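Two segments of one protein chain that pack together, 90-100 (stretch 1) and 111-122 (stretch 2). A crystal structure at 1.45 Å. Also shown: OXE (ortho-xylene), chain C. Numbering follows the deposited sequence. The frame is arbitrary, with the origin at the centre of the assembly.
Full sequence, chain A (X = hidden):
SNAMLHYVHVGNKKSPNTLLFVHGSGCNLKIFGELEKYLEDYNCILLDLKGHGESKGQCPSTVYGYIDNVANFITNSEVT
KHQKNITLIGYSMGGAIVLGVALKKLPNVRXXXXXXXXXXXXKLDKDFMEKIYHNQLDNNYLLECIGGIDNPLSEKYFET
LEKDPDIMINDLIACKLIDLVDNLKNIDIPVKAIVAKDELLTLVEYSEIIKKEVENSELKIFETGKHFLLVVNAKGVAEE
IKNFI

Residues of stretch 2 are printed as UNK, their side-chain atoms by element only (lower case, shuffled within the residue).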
# COMPACT_ATOMS: atom_id res chain seq x y z
N GLY A 90 1.84 1.84 -3.21
CA GLY A 90 0.94 1.02 -2.42
C GLY A 90 1.66 0.38 -1.25
O GLY A 90 2.72 -0.23 -1.44
N TYR A 91 1.08 0.51 -0.06
CA TYR A 91 1.67 -0.07 1.14
C TYR A 91 0.88 -1.26 1.64
O TYR A 91 -0.35 -1.19 1.68
CB TYR A 91 1.62 1.02 2.23
CG TYR A 91 1.84 0.55 3.65
CD1 TYR A 91 2.99 -0.16 4.02
CD2 TYR A 91 0.89 0.81 4.64
CE1 TYR A 91 3.22 -0.58 5.35
CE2 TYR A 91 1.08 0.37 5.97
CZ TYR A 91 2.25 -0.31 6.32
OH TYR A 91 2.46 -0.71 7.62
N SER A 92 1.57 -2.34 2.06
CA SER A 92 0.87 -3.46 2.67
C SER A 92 -0.13 -4.05 1.64
O SER A 92 0.26 -4.31 0.49
CB SER A 92 0.29 -3.00 4.02
OG SER A 92 -0.88 -3.69 4.47
N MSE A 93 -1.38 -4.26 2.04
CA MSE A 93 -2.41 -4.68 1.08
C MSE A 93 -2.42 -3.77 -0.17
O MSE A 93 -2.67 -4.26 -1.31
CB MSE A 93 -3.80 -4.66 1.73
CG MSE A 93 -4.91 -5.18 0.80
SE MSE A 93 -6.61 -5.19 1.73
CE MSE A 93 -6.77 -3.27 1.98
N GLY A 94 -2.13 -2.48 0.02
CA GLY A 94 -2.05 -1.51 -1.08
C GLY A 94 -1.00 -1.90 -2.11
O GLY A 94 -1.14 -1.52 -3.27
N GLY A 95 0.05 -2.62 -1.69
CA GLY A 95 1.07 -3.12 -2.63
C GLY A 95 0.42 -4.07 -3.63
O GLY A 95 0.62 -3.94 -4.84
N ALA A 96 -0.36 -5.03 -3.13
CA ALA A 96 -1.07 -5.94 -4.02
C ALA A 96 -2.05 -5.15 -4.89
O ALA A 96 -2.19 -5.42 -6.07
CB ALA A 96 -1.79 -7.02 -3.22
N ILE A 97 -2.73 -4.16 -4.30
CA ILE A 97 -3.73 -3.39 -5.05
C ILE A 97 -3.07 -2.66 -6.23
O ILE A 97 -3.60 -2.70 -7.36
CB ILE A 97 -4.49 -2.40 -4.13
CG1 ILE A 97 -5.34 -3.18 -3.13
CG2 ILE A 97 -5.33 -1.44 -4.96
CD1 ILE A 97 -5.81 -2.32 -1.96
N VAL A 98 -1.92 -2.02 -5.99
CA VAL A 98 -1.32 -1.23 -7.07
C VAL A 98 -0.74 -2.13 -8.16
O VAL A 98 -0.73 -1.75 -9.34
CB VAL A 98 -0.33 -0.13 -6.61
CG1 VAL A 98 -1.07 0.85 -5.69
CG2 VAL A 98 0.89 -0.75 -5.87
N LEU A 99 -0.27 -3.33 -7.79
CA LEU A 99 0.12 -4.31 -8.80
C LEU A 99 -1.11 -4.70 -9.64
O LEU A 99 -1.04 -4.82 -10.88
CB LEU A 99 0.75 -5.52 -8.13
CG LEU A 99 2.10 -5.23 -7.45
CD1 LEU A 99 2.49 -6.41 -6.54
CD2 LEU A 99 3.20 -4.93 -8.49
N GLY A 100 -2.25 -4.90 -8.98
CA GLY A 100 -3.48 -5.24 -9.71
C GLY A 100 -3.92 -4.10 -10.64
O GLY A 100 -4.40 -4.33 -11.76
N UNK A 111 4.19 4.08 -13.52
CA UNK A 111 5.09 3.29 -12.67
C UNK A 111 4.32 2.90 -11.42
O UNK A 111 3.36 3.56 -11.02
c UNK A 111 6.30 4.12 -12.21
n UNK A 111 8.73 6.58 -14.77
c UNK A 111 8.49 5.18 -12.74
c UNK A 111 9.44 5.63 -13.86
c UNK A 111 7.23 4.53 -13.32
N UNK A 112 4.80 1.84 -10.77
CA UNK A 112 4.21 1.42 -9.51
C UNK A 112 5.29 1.08 -8.49
O UNK A 112 6.32 0.52 -8.84
c UNK A 112 3.27 0.19 -9.74
c UNK A 112 2.02 0.61 -10.51
c UNK A 112 2.96 -0.55 -8.45
N UNK A 113 5.03 1.43 -7.22
CA UNK A 113 5.88 1.02 -6.12
C UNK A 113 5.06 0.21 -5.13
O UNK A 113 3.98 0.64 -4.68
c UNK A 113 7.25 3.13 -6.32
c UNK A 113 6.41 2.26 -5.38
c UNK A 113 7.23 1.85 -4.17
N UNK A 114 5.59 -0.96 -4.77
CA UNK A 114 5.00 -1.79 -3.73
C UNK A 114 5.88 -1.69 -2.50
O UNK A 114 7.02 -2.18 -2.51
o UNK A 114 4.45 -4.10 -3.11
c UNK A 114 4.88 -3.25 -4.18
N UNK A 115 5.35 -1.04 -1.46
CA UNK A 115 6.10 -0.76 -0.25
C UNK A 115 5.60 -1.72 0.83
O UNK A 115 4.42 -1.69 1.21
c UNK A 115 5.79 0.69 0.16
c UNK A 115 6.31 1.26 1.47
c UNK A 115 7.80 1.09 1.54
c UNK A 115 5.88 2.73 1.55
N UNK A 116 6.49 -2.60 1.31
CA UNK A 116 6.11 -3.58 2.33
C UNK A 116 4.82 -4.30 1.91
O UNK A 116 3.84 -4.35 2.67
o UNK A 116 7.06 -2.07 3.99
c UNK A 116 5.96 -2.92 3.70
N UNK A 117 4.85 -4.83 0.69
CA UNK A 117 3.72 -5.50 0.08
C UNK A 117 4.02 -6.88 -0.47
O UNK A 117 4.85 -7.64 0.05
N UNK A 118 3.31 -7.20 -1.53
CA UNK A 118 3.41 -8.52 -2.12
C UNK A 118 2.29 -8.72 -3.13
O UNK A 118 1.34 -7.93 -3.19
N UNK A 119 2.43 -9.78 -3.92
CA UNK A 119 1.39 -10.20 -4.84
C UNK A 119 0.63 -11.42 -4.33
O UNK A 119 -0.35 -11.84 -4.91
c UNK A 119 2.01 -10.52 -6.20
N UNK A 120 1.13 -12.02 -3.26
CA UNK A 120 0.57 -13.22 -2.63
C UNK A 120 1.20 -13.26 -1.25
O UNK A 120 2.37 -12.90 -1.08
c UNK A 120 1.10 -16.98 -3.76
c UNK A 120 3.39 -17.52 -4.55
c UNK A 120 0.50 -15.84 -2.92
c UNK A 120 0.95 -14.47 -3.47
n UNK A 120 2.94 -17.92 -5.72
n UNK A 120 4.69 -17.56 -4.30
n UNK A 120 2.55 -17.09 -3.60
N UNK A 121 0.41 -13.67 -0.27
CA UNK A 121 0.85 -13.65 1.12
C UNK A 121 0.66 -15.03 1.72
O UNK A 121 -0.02 -15.19 2.74
c UNK A 121 1.43 -9.11 1.00
c UNK A 121 -0.65 -9.45 -0.16
c UNK A 121 0.08 -12.58 1.90
c UNK A 121 1.31 -10.38 1.59
c UNK A 121 -0.76 -10.73 0.42
c UNK A 121 0.44 -8.63 0.14
c UNK A 121 0.21 -11.19 1.30
N UNK A 122 1.28 -16.03 1.10
CA UNK A 122 1.01 -17.44 1.42
C UNK A 122 1.64 -17.96 2.69
O UNK A 122 1.33 -19.07 3.11
c UNK A 122 2.82 -18.12 -0.20
c UNK A 122 1.39 -18.32 0.22
o UNK A 122 3.64 -19.06 -0.10
o UNK A 122 3.15 -17.00 -0.61
C1 OXE C . -0.66 -3.84 8.38
C2 OXE C . -0.91 -2.38 8.29
C3 OXE C . -0.88 -1.59 9.44
C4 OXE C . -0.58 -2.20 10.66
C5 OXE C . -0.34 -3.57 10.76
C6 OXE C . -0.37 -4.40 9.63
C1' OXE C . -0.67 -4.67 7.12
C2' OXE C . -1.23 -1.78 6.96

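Position 111 carries four carbons in a row ending in nitrogen and touches nothing on stretch 1: a lysine. Lys111 is partly exposed, which suits a long charged chain; its amine is hydrogen-bonded elsewhere in the structure.

At position 112 one carbon bears two more, and a tip packs on Val98; this is valine. Val112 points toward the helix, and its CG1 lies 3.3 Å from Val98 CG2, a tight apolar contact. Position 113 has the same three-carbon fork, sideways and 5.1 Å or more from stretch 1, and is also valine, a beta-branched residue suited to a buried strand. Val113 makes its contact through its backbone, Gly90 N donating to Val113 O at 2.9 Å.

At position 114 a single carbon carries one oxygen, which lies against Gly95: serine. Ser114 OG is 3.6 Å from Gly95 CA, and a CB on Gly95 would clash with that oxygen, so a small side chain faces a residue that has none.

Position 115 holds four carbons forked at the second, beside the Tyr91 ring: leucine. Leu115 supplies apolar bulk on the sheet face it shares with Tyr91, its CG 4.4 Å from Tyr91 CD1. Leu115 N donates to Gly90 O at 2.8 Å, and Leu115 O accepts from Ser92 N at 3.0 Å.

Position 116 shows one carbon and one oxygen, the carbon at the Tyr91 ring edge: a serine, small enough to sit there. Ser116 CB is 4.0 Å from Tyr91 CE1.

Positions 117 and 118 have no side-chain atoms, so both are glycine. A CB on Gly117 would clash with Ser114 OG and be tight against Gly95 CA. Gly118 O lies 3.2 Å from Ala96 CA; a CB here would point away from stretch 1 but clash with the side chain at 121.

Position 119 has one carbon, near Leu99: an alanine, whose small CB meets Leu99 CD1 at 4.2 Å. Position 120, pointing away, has three carbons, a nitrogen, then a carbon bearing two nitrogens: arginine. Arg120 is partly exposed, as suits its charge.

Position 121 carries one carbon and a six-carbon ring whose edge meets Ala96: phenylalanine, apolar like its neighbour. Phe121 CE2 is 4.1 Å from Ala96 CB. Position 122, out of reach, has two carbons, the second bearing two oxygens: aspartate. Exposed Asp122 forms a salt bridge, OD1 to Arg120 NE at 3.1 Å.

The contact has three parts. Gly90 and Tyr91 pair in parallel with Ser114 and Leu115, through hydrogen bonds of Gly90 and Ser92 with Val113 and Leu115. The helix runs back nearly antiparallel to the strand, Val98 and Leu99 on Val112, Gly95 by Ser114. Loop 116-121 packs against Tyr91, Ser92 and the helix.

Stretch 2 111-122: KVVSLSGGARFD
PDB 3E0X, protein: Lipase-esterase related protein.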